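Side-chain contacts in glucuronoarabinoxylan endo-1,4-beta-xylanase (PDB 4FMV), which probably hydrolyses internal beta-1,4 linkages of xylan as a glycoside hydrolase family 30 enzyme, this chain holding its (beta/alpha)8-barrel catalytic part: residues Tyr32-Leu37 and Lys74-Lys79; Glu116-Leu121 and Gly167-Arg172; Ala123-Met128 and Val133-Ile138. One frame throughout, in Å; residues are numbered along the deposited sequence.

Contact 1: Tyr32-Leu37 and Lys74-Lys79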
loop_
_atom_site.group_PDB
_atom_site.type_symbol
_atom_site.label_atom_id
_atom_site.label_comp_id
_atom_site.label_asym_id
_atom_site.label_seq_id
_atom_site.Cartn_x
_atom_site.Cartn_y
_atom_site.Cartn_z
ATOM N N TYR A 32 11.932 -4.532 -17.941
ATOM C CA TYR A 32 12.695 -5.429 -17.072
ATOM C C TYR A 32 12.281 -5.259 -15.598
ATOM O O TYR A 32 11.998 -6.229 -14.869
ATOM C CB TYR A 32 14.194 -5.127 -17.223
ATOM C CG TYR A 32 15.126 -6.091 -16.519
ATOM C CD1 TYR A 32 14.681 -7.334 -16.074
ATOM C CD2 TYR A 32 16.466 -5.762 -16.313
ATOM C CE1 TYR A 32 15.545 -8.226 -15.453
ATOM C CE2 TYR A 32 17.328 -6.639 -15.687
ATOM C CZ TYR A 32 16.864 -7.872 -15.260
ATOM O OH TYR A 32 17.737 -8.736 -14.638
ATOM N N VAL A 33 12.275 -4.021 -15.144
ATOM C CA VAL A 33 11.980 -3.761 -13.736
ATOM C C VAL A 33 10.517 -4.064 -13.384
ATOM O O VAL A 33 10.236 -4.676 -12.349
ATOM C CB VAL A 33 12.344 -2.331 -13.376
ATOM C CG1 VAL A 33 11.793 -1.965 -11.978
ATOM C CG2 VAL A 33 13.866 -2.180 -13.431
ATOM N N MET A 34 9.591 -3.650 -14.250
ATOM C CA MET A 34 8.163 -3.955 -14.069
ATOM C C MET A 34 7.881 -5.461 -14.125
ATOM O O MET A 34 7.041 -5.972 -13.367
ATOM C CB MET A 34 7.306 -3.199 -15.095
ATOM C CG MET A 34 7.414 -1.681 -14.944
ATOM S SD MET A 34 6.994 -1.083 -13.261
ATOM C CE MET A 34 5.199 -1.183 -13.343
ATOM N N ASN A 35 8.597 -6.176 -14.998
ATOM C CA ASN A 35 8.449 -7.642 -15.090
ATOM C C ASN A 35 8.958 -8.335 -13.844
ATOM O O ASN A 35 8.378 -9.325 -13.390
ATOM C CB ASN A 35 9.146 -8.217 -16.340
ATOM C CG ASN A 35 8.455 -7.816 -17.635
ATOM O OD1 ASN A 35 7.306 -7.362 -17.627
ATOM N ND2 ASN A 35 9.161 -7.980 -18.766
ATOM N N SER A 36 10.040 -7.808 -13.273
ATOM C CA SER A 36 10.575 -8.371 -12.035
ATOM C C SER A 36 9.608 -8.137 -10.877
ATOM O O SER A 36 9.315 -9.053 -10.105
ATOM C CB SER A 36 11.946 -7.769 -11.703
ATOM O OG SER A 36 12.937 -8.153 -12.651
ATOM N N LEU A 37 9.136 -6.899 -10.747
ATOM C CA LEU A 37 8.292 -6.521 -9.613
ATOM C C LEU A 37 6.841 -6.964 -9.768
ATOM O O LEU A 37 6.235 -7.501 -8.824
ATOM C CB LEU A 37 8.346 -5.003 -9.405
ATOM C CG LEU A 37 9.725 -4.485 -8.974
ATOM C CD1 LEU A 37 9.633 -3.045 -8.595
ATOM C CD2 LEU A 37 10.255 -5.312 -7.783
ATOM N N LYS A 74 0.422 1.142 -17.772
ATOM C CA LYS A 74 0.148 0.062 -18.721
ATOM C C LYS A 74 0.937 -1.205 -18.397
ATOM O O LYS A 74 0.421 -2.311 -18.557
ATOM C CB LYS A 74 0.409 0.500 -20.164
ATOM C CG LYS A 74 -0.607 1.511 -20.729
ATOM C CD LYS A 74 -0.280 1.814 -22.197
ATOM C CE LYS A 74 -1.313 2.707 -22.868
ATOM N NZ LYS A 74 -1.068 2.817 -24.373
ATOM N N LYS A 75 2.185 -1.059 -17.949
ATOM C CA LYS A 75 2.980 -2.239 -17.601
ATOM C C LYS A 75 2.427 -2.963 -16.365
ATOM O O LYS A 75 2.341 -4.199 -16.339
ATOM C CB LYS A 75 4.464 -1.883 -17.425
ATOM C CG LYS A 75 5.153 -1.529 -18.746
ATOM C CD LYS A 75 6.572 -1.089 -18.522
ATOM C CE LYS A 75 7.246 -0.634 -19.837
ATOM N NZ LYS A 75 6.606 0.567 -20.408
ATOM N N ALA A 76 2.048 -2.194 -15.353
ATOM C CA ALA A 76 1.459 -2.764 -14.149
ATOM C C ALA A 76 0.143 -3.462 -14.481
ATOM O O ALA A 76 -0.088 -4.591 -14.048
ATOM C CB ALA A 76 1.262 -1.679 -13.053
ATOM N N SER A 77 -0.700 -2.810 -15.282
ATOM C CA SER A 77 -2.011 -3.351 -15.620
ATOM C C SER A 77 -1.919 -4.656 -16.387
ATOM O O SER A 77 -2.764 -5.532 -16.221
ATOM C CB SER A 77 -2.815 -2.356 -16.468
ATOM O OG SER A 77 -3.085 -1.173 -15.735
ATOM N N ALA A 78 -0.919 -4.770 -17.260
ATOM C CA ALA A 78 -0.783 -5.957 -18.090
ATOM C C ALA A 78 -0.436 -7.152 -17.213
ATOM O O ALA A 78 -0.569 -8.307 -17.639
ATOM C CB ALA A 78 0.310 -5.735 -19.175
ATOM N N LYS A 79 0.068 -6.864 -16.011
ATOM C CA LYS A 79 0.429 -7.888 -15.020
ATOM C C LYS A 79 -0.689 -8.128 -14.007
ATOM O O LYS A 79 -0.486 -8.801 -12.993
ATOM C CB LYS A 79 1.731 -7.540 -14.289
ATOM C CG LYS A 79 2.988 -7.595 -15.160
ATOM C CD LYS A 79 3.188 -8.985 -15.731
ATOM C CE LYS A 79 4.497 -9.094 -16.498
ATOM N NZ LYS A 79 4.326 -8.638 -17.895
#

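Contact 2: Glu116-Leu121 and Gly167-Arg172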
loop_
_atom_site.group_PDB
_atom_site.type_symbol
_atom_site.label_atom_id
_atom_site.label_comp_id
_atom_site.label_asym_id
_atom_site.label_seq_id
_atom_site.Cartn_x
_atom_site.Cartn_y
_atom_site.Cartn_z
ATOM N N GLU A 116 -11.863 23.936 -10.276
ATOM C CA GLU A 116 -10.867 23.674 -11.303
ATOM C C GLU A 116 -10.005 22.463 -10.931
ATOM O O GLU A 116 -9.658 21.630 -11.789
ATOM C CB GLU A 116 -9.999 24.917 -11.565
ATOM C CG GLU A 116 -9.275 24.849 -12.933
ATOM C CD GLU A 116 -8.386 26.054 -13.211
ATOM O OE1 GLU A 116 -7.176 25.863 -13.453
ATOM O OE2 GLU A 116 -8.895 27.191 -13.204
ATOM N N TYR A 117 -9.674 22.344 -9.653
ATOM C CA TYR A 117 -8.822 21.243 -9.207
ATOM C C TYR A 117 -9.507 19.886 -9.395
ATOM O O TYR A 117 -8.864 18.910 -9.798
ATOM C CB TYR A 117 -8.373 21.435 -7.755
ATOM C CG TYR A 117 -7.380 20.389 -7.268
ATOM C CD1 TYR A 117 -6.176 20.171 -7.935
ATOM C CD2 TYR A 117 -7.636 19.634 -6.126
ATOM C CE1 TYR A 117 -5.270 19.234 -7.484
ATOM C CE2 TYR A 117 -6.733 18.688 -5.674
ATOM C CZ TYR A 117 -5.556 18.493 -6.358
ATOM O OH TYR A 117 -4.652 17.553 -5.908
ATOM N N ALA A 118 -10.809 19.826 -9.125
ATOM C CA ALA A 118 -11.575 18.612 -9.383
ATOM C C ALA A 118 -11.608 18.297 -10.878
ATOM O O ALA A 118 -11.567 17.138 -11.257
ATOM C CB ALA A 118 -12.995 18.737 -8.834
ATOM N N GLN A 119 -11.696 19.322 -11.721
ATOM C CA GLN A 119 -11.635 19.118 -13.187
ATOM C C GLN A 119 -10.270 18.610 -13.631
ATOM O O GLN A 119 -10.150 17.780 -14.529
ATOM C CB GLN A 119 -11.944 20.419 -13.933
ATOM C CG GLN A 119 -13.361 20.869 -13.731
ATOM C CD GLN A 119 -13.626 22.231 -14.312
ATOM O OE1 GLN A 119 -12.711 23.029 -14.511
ATOM N NE2 GLN A 119 -14.892 22.510 -14.589
ATOM N N TYR A 120 -9.238 19.144 -12.998
ATOM C CA TYR A 120 -7.871 18.687 -13.219
ATOM C C TYR A 120 -7.739 17.211 -12.872
ATOM O O TYR A 120 -7.255 16.404 -13.675
ATOM C CB TYR A 120 -6.949 19.526 -12.352
ATOM C CG TYR A 120 -5.495 19.108 -12.278
ATOM C CD1 TYR A 120 -4.630 19.330 -13.343
ATOM C CD2 TYR A 120 -4.972 18.553 -11.112
ATOM C CE1 TYR A 120 -3.285 18.985 -13.257
ATOM C CE2 TYR A 120 -3.627 18.200 -11.021
ATOM C CZ TYR A 120 -2.795 18.422 -12.089
ATOM O OH TYR A 120 -1.461 18.097 -12.003
ATOM N N LEU A 121 -8.158 16.844 -11.665
ATOM C CA LEU A 121 -8.148 15.439 -11.280
ATOM C C LEU A 121 -8.957 14.596 -12.273
ATOM O O LEU A 121 -8.538 13.498 -12.663
ATOM C CB LEU A 121 -8.688 15.269 -9.851
ATOM C CG LEU A 121 -7.771 15.862 -8.772
ATOM C CD1 LEU A 121 -8.310 15.547 -7.390
ATOM C CD2 LEU A 121 -6.344 15.309 -8.933
ATOM N N GLY A 167 -17.323 14.636 -4.872
ATOM C CA GLY A 167 -18.415 13.876 -5.463
ATOM C C GLY A 167 -18.465 13.953 -6.983
ATOM O O GLY A 167 -19.083 13.114 -7.631
ATOM N N SER A 168 -17.816 14.959 -7.562
ATOM C CA SER A 168 -17.881 15.159 -9.009
ATOM C C SER A 168 -16.744 14.400 -9.705
ATOM O O SER A 168 -16.601 14.446 -10.935
ATOM C CB SER A 168 -17.810 16.648 -9.338
ATOM O OG SER A 168 -16.513 17.151 -9.077
ATOM N N ILE A 169 -15.918 13.719 -8.911
ATOM C CA ILE A 169 -14.781 12.997 -9.471
ATOM C C ILE A 169 -15.210 11.637 -10.040
ATOM O O ILE A 169 -15.912 10.870 -9.402
ATOM C CB ILE A 169 -13.598 12.888 -8.476
ATOM C CG1 ILE A 169 -13.035 14.291 -8.196
ATOM C CG2 ILE A 169 -12.497 11.963 -9.049
ATOM C CD1 ILE A 169 -12.132 14.370 -6.989
ATOM N N ASN A 170 -14.724 11.350 -11.235
ATOM C CA ASN A 170 -15.184 10.262 -12.104
ATOM C C ASN A 170 -14.494 8.945 -11.756
ATOM O O ASN A 170 -14.175 8.167 -12.638
ATOM C CB ASN A 170 -15.108 10.603 -13.590
ATOM C CG ASN A 170 -16.131 11.643 -13.989
ATOM O OD1 ASN A 170 -17.279 11.609 -13.530
ATOM N ND2 ASN A 170 -15.717 12.593 -14.816
ATOM N N CYS A 171 -13.968 8.867 -10.544
ATOM C CA CYS A 171 -13.218 7.695 -10.127
ATOM C C CYS A 171 -13.418 7.492 -8.615
ATOM O O CYS A 171 -14.037 8.338 -7.952
ATOM C CB CYS A 171 -11.747 8.015 -10.461
ATOM S SG CYS A 171 -10.518 6.832 -10.088
ATOM N N ARG A 172 -12.882 6.415 -8.044
ATOM C CA ARG A 172 -12.890 6.319 -6.579
ATOM C C ARG A 172 -11.985 7.429 -6.028
ATOM O O ARG A 172 -10.962 7.771 -6.634
ATOM C CB ARG A 172 -12.384 4.962 -6.079
ATOM C CG ARG A 172 -13.270 3.729 -6.424
ATOM C CD ARG A 172 -12.656 2.477 -5.759
ATOM N NE ARG A 172 -13.321 1.224 -6.119
ATOM C CZ ARG A 172 -13.179 0.640 -7.302
ATOM N NH1 ARG A 172 -12.411 1.220 -8.225
ATOM N NH2 ARG A 172 -13.800 -0.506 -7.565
#

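Contact 3: Ala123-Met128 and Val133-Ile138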
loop_
_atom_site.group_PDB
_atom_site.type_symbol
_atom_site.label_atom_id
_atom_site.label_comp_id
_atom_site.label_asym_id
_atom_site.label_seq_id
_atom_site.Cartn_x
_atom_site.Cartn_y
_atom_site.Cartn_z
ATOM N N ALA A 123 -9.362 15.204 -15.342
ATOM C CA ALA A 123 -8.681 15.134 -16.632
ATOM C C ALA A 123 -7.600 14.041 -16.629
ATOM O O ALA A 123 -7.327 13.410 -17.658
ATOM C CB ALA A 123 -8.100 16.516 -17.025
ATOM N N TYR A 124 -6.987 13.830 -15.470
ATOM C CA TYR A 124 -6.016 12.750 -15.298
ATOM C C TYR A 124 -6.699 11.399 -15.418
ATOM O O TYR A 124 -6.243 10.521 -16.145
ATOM C CB TYR A 124 -5.316 12.859 -13.946
ATOM C CG TYR A 124 -4.007 12.096 -13.885
ATOM C CD1 TYR A 124 -2.843 12.642 -14.414
ATOM C CD2 TYR A 124 -3.930 10.837 -13.307
ATOM C CE1 TYR A 124 -1.629 11.962 -14.359
ATOM C CE2 TYR A 124 -2.720 10.133 -13.262
ATOM C CZ TYR A 124 -1.567 10.710 -13.781
ATOM O OH TYR A 124 -0.348 10.036 -13.746
ATOM N N VAL A 125 -7.799 11.229 -14.707
ATOM C CA VAL A 125 -8.608 10.029 -14.859
ATOM C C VAL A 125 -9.000 9.771 -16.325
ATOM O O VAL A 125 -8.915 8.647 -16.802
ATOM C CB VAL A 125 -9.867 10.142 -13.998
ATOM C CG1 VAL A 125 -10.756 8.894 -14.153
ATOM C CG2 VAL A 125 -9.470 10.381 -12.534
ATOM N N LYS A 126 -9.440 10.807 -17.039
ATOM C CA LYS A 126 -9.919 10.606 -18.404
ATOM C C LYS A 126 -8.763 10.293 -19.357
ATOM O O LYS A 126 -8.881 9.421 -20.216
ATOM C CB LYS A 126 -10.763 11.788 -18.895
ATOM C CG LYS A 126 -11.277 11.638 -20.342
ATOM C CD LYS A 126 -11.979 12.929 -20.785
ATOM C CE LYS A 126 -12.689 12.802 -22.153
ATOM N NZ LYS A 126 -11.749 12.589 -23.282
ATOM N N TYR A 127 -7.638 10.983 -19.205
ATOM C CA TYR A 127 -6.447 10.648 -19.998
ATOM C C TYR A 127 -6.071 9.173 -19.833
ATOM O O TYR A 127 -5.796 8.462 -20.809
ATOM C CB TYR A 127 -5.273 11.525 -19.558
ATOM C CG TYR A 127 -3.942 11.124 -20.139
ATOM C CD1 TYR A 127 -3.716 11.182 -21.516
ATOM C CD2 TYR A 127 -2.893 10.700 -19.319
ATOM C CE1 TYR A 127 -2.485 10.831 -22.064
ATOM C CE2 TYR A 127 -1.653 10.344 -19.866
ATOM C CZ TYR A 127 -1.461 10.414 -21.236
ATOM O OH TYR A 127 -0.248 10.055 -21.791
ATOM N N MET A 128 -6.052 8.704 -18.591
ATOM C CA MET A 128 -5.779 7.295 -18.357
ATOM C C MET A 128 -6.836 6.402 -19.028
ATOM O O MET A 128 -6.506 5.402 -19.705
ATOM C CB MET A 128 -5.694 7.015 -16.858
ATOM C CG MET A 128 -4.484 7.644 -16.207
ATOM S SD MET A 128 -2.965 6.809 -16.685
ATOM C CE MET A 128 -1.752 8.069 -16.289
ATOM N N VAL A 133 -6.253 2.587 -19.443
ATOM C CA VAL A 133 -6.045 2.283 -18.032
ATOM C C VAL A 133 -7.233 2.831 -17.242
ATOM O O VAL A 133 -7.481 4.046 -17.244
ATOM C CB VAL A 133 -4.710 2.906 -17.523
ATOM C CG1 VAL A 133 -4.577 2.805 -15.990
ATOM C CG2 VAL A 133 -3.528 2.261 -18.231
ATOM N N ASP A 134 -7.985 1.968 -16.571
ATOM C CA ASP A 134 -9.054 2.497 -15.742
ATOM C C ASP A 134 -8.472 2.653 -14.340
ATOM O O ASP A 134 -8.251 1.659 -13.619
ATOM C CB ASP A 134 -10.258 1.539 -15.741
ATOM C CG ASP A 134 -10.988 1.491 -17.103
ATOM O OD1 ASP A 134 -10.931 2.490 -17.854
ATOM O OD2 ASP A 134 -11.631 0.455 -17.416
ATOM N N LEU A 135 -8.247 3.903 -13.936
ATOM C CA LEU A 135 -7.642 4.166 -12.631
ATOM C C LEU A 135 -8.526 3.617 -11.534
ATOM O O LEU A 135 -9.732 3.875 -11.535
ATOM C CB LEU A 135 -7.503 5.659 -12.382
ATOM C CG LEU A 135 -6.265 6.419 -12.806
ATOM C CD1 LEU A 135 -6.332 7.802 -12.125
ATOM C CD2 LEU A 135 -4.988 5.659 -12.452
ATOM N N TYR A 136 -7.931 2.909 -10.579
ATOM C CA TYR A 136 -8.710 2.369 -9.468
ATOM C C TYR A 136 -9.208 3.480 -8.551
ATOM O O TYR A 136 -10.350 3.462 -8.113
ATOM C CB TYR A 136 -7.899 1.333 -8.662
ATOM C CG TYR A 136 -8.754 0.545 -7.697
ATOM C CD1 TYR A 136 -9.387 -0.614 -8.103
ATOM C CD2 TYR A 136 -8.962 0.990 -6.394
ATOM C CE1 TYR A 136 -10.193 -1.335 -7.242
ATOM C CE2 TYR A 136 -9.767 0.282 -5.527
ATOM C CZ TYR A 136 -10.372 -0.878 -5.957
ATOM O OH TYR A 136 -11.169 -1.580 -5.106
ATOM N N ALA A 137 -8.330 4.431 -8.236
ATOM C CA ALA A 137 -8.670 5.540 -7.350
ATOM C C ALA A 137 -7.727 6.710 -7.607
ATOM O O ALA A 137 -6.636 6.533 -8.162
ATOM C CB ALA A 137 -8.563 5.105 -5.866
ATOM N N ILE A 138 -8.147 7.902 -7.195
ATOM C CA ILE A 138 -7.307 9.078 -7.294
ATOM C C ILE A 138 -7.369 9.853 -5.975
ATOM O O ILE A 138 -8.446 9.972 -5.388
ATOM C CB ILE A 138 -7.717 9.959 -8.500
ATOM C CG1 ILE A 138 -6.626 11.007 -8.798
ATOM C CG2 ILE A 138 -9.120 10.590 -8.274
ATOM C CD1 ILE A 138 -6.728 11.600 -10.230
HETATM O O HOH W 1 -9.013 6.055 -15.971
#

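Contact 1: Tyr32-Leu37 and Lys74-Lys79
Met34 of helix 31-40 lies against the flank of Lys75 on helix 67-78, the two side chains crossing at about a right angle. Two methylenes of each meet: Met34 CG is 3.7 Å from Lys75 CD and 3.9 Å from Lys75 CB, and Met34 CB adds to the same patch. The methionine is bent at chi2 (-56°) and again at chi3 (-77°), which turns its methyl off the lysine and over to the next residue, where Met34 CE stands 4.0 Å from Ala76 CB and about as close to the backbone N of Ala76. Lys75 packs on the methionine through CB and CD, while its chain runs extended as far as a bend at chi4 and the ammonium is led away from residues 32-37. These two helices are neighbouring outer helices of the (beta/alpha)8 barrel; they follow strands 11-22 and 45-49, parallel neighbours in the barrel wall. At the edge of the patch a polar pair takes over. Lys79, at the C-terminal end of helix 67-78, sends its chain across that of Asn35 at about a right angle, and a weak hydrogen bond of 3.3 Å joins Lys79 NZ to Asn35 OD1. Bends at chi2 (-60°) and chi4 of the lysine bring NZ to this oxygen, and Lys79 CE comes nearly as close to it. Both residues are partly exposed. Further out, the inner side of the contact rests on strand 45-49, where Leu46 touches both Met34 and Ala76. Tyr38, one turn on from Met34, packs on Ala76 and Lys79, and Asp31, at the start of helix 31-40, is the part of that helix beyond residues 32-37 that Lys75 touches.

Contact 2: Glu116-Leu121 and Gly167-Arg172
With chi1 at -68° on Leu121 and -65° on Ile169, each side chain carries its gamma branch (CG and CG1) beside its own backbone N, and a near-extended chi2 in both sends one methyl forward. Those methyls meet: Leu121 CD1 lies 4.0 Å from Ile169 CD1, the two chains crossing obliquely. One helical turn earlier, Ala118 presents its methyl to the loop, with CB 4.5 Å from Ile169 CG1. Ala118 CB also stands 3.9 Å from Ser168 OG; that hydroxyl is hydrogen-bonded back to the carbonyl of Asn165, so toward the helix it offers only van der Waals contact. The loop thus lays Ile169 against Ala118 and Leu121, one turn apart on helix 114-130. In the (beta/alpha)8 barrel this loop leads from helix 155-164 into strand 172-178, and Phe161 of helix 155-164 touches both Ala118 and Ile169, while Ile138 of strand 137-139 meets Leu121 and Ile169 from the barrel wall. Asn122, the next residue of the helix, ties down the loop backbone with hydrogen bonds to Ser168 O and Asn170 N. No hydrogen bond joins the segments 116-121 and 167-172 themselves: their side chains meet by van der Waals packing, mostly apolar and without directionality, and the directional bonds from the helix to the loop come from Asn122, outside the two segments.

Contact 3: Ala123-Met128 and Val133-Ile138
Leu135 is the bump on the loop side, pushed into a hollow on helix 114-130 made by Tyr124, Val125 and Met128. Its CD1 methyl sits between Tyr124 and Val125, 4.0 Å from Tyr124 CD2 at the edge of the ring, near the ring plane, and also touching Val125 CG2. Its CG branch point rests on the methionine stem, with Met128 CG at 4.0 Å. A second bump, the CD1 methyl of Ile138, enters beside Val125, 3.8 Å from Val125 CG2, and reaches the Tyr124 CB. The isoleucine gets there because CG1 is anti to its backbone N (chi1 -166°) and the chain then stays extended. Val125 CG2 faces the notch between these two methyls of Leu135 and Ile138. Where the segments draw together, backbone replaces side chain: Val133 N donates to Met128 O at 2.8 Å. A water fills in between, giving hydrogen bonds to Val125 O (2.7 Å) and Val133 O and accepting one from Leu135 N, and it satisfies these polar backbone atoms beside the buried side chains. This is an alpha-beta loop of the barrel, joining helix 114-130 to strand 137-139. That strand lies between parallel strands 82-86 and 172-178; Leu135 also touches Val83, while Leu70 of helix 67-78 and Leu48 of strand 45-49 both touch Met128.

Contacts 2 and 3 share helix 114-130 and lie about 10 Å apart between centres, contact 3 nested within the loop that contact 2 closes. They join where the backbone of Arg172 pairs with Ile138 and Cys171 packs on the chain at Leu135 and Ala137. Contact 1 sits about 18 Å from contact 3, centre to centre, touching it where Lys74 and Ser77 pack on Val133. Chemistry follows place: contact 3 is wholly buried, apolar with a water-bridged backbone; contact 2 is mostly buried and apolar, with the exposed Ser168 at its edge; contact 1, between two outer helices, mixes methionine packing with a weak lysine-asparagine bond.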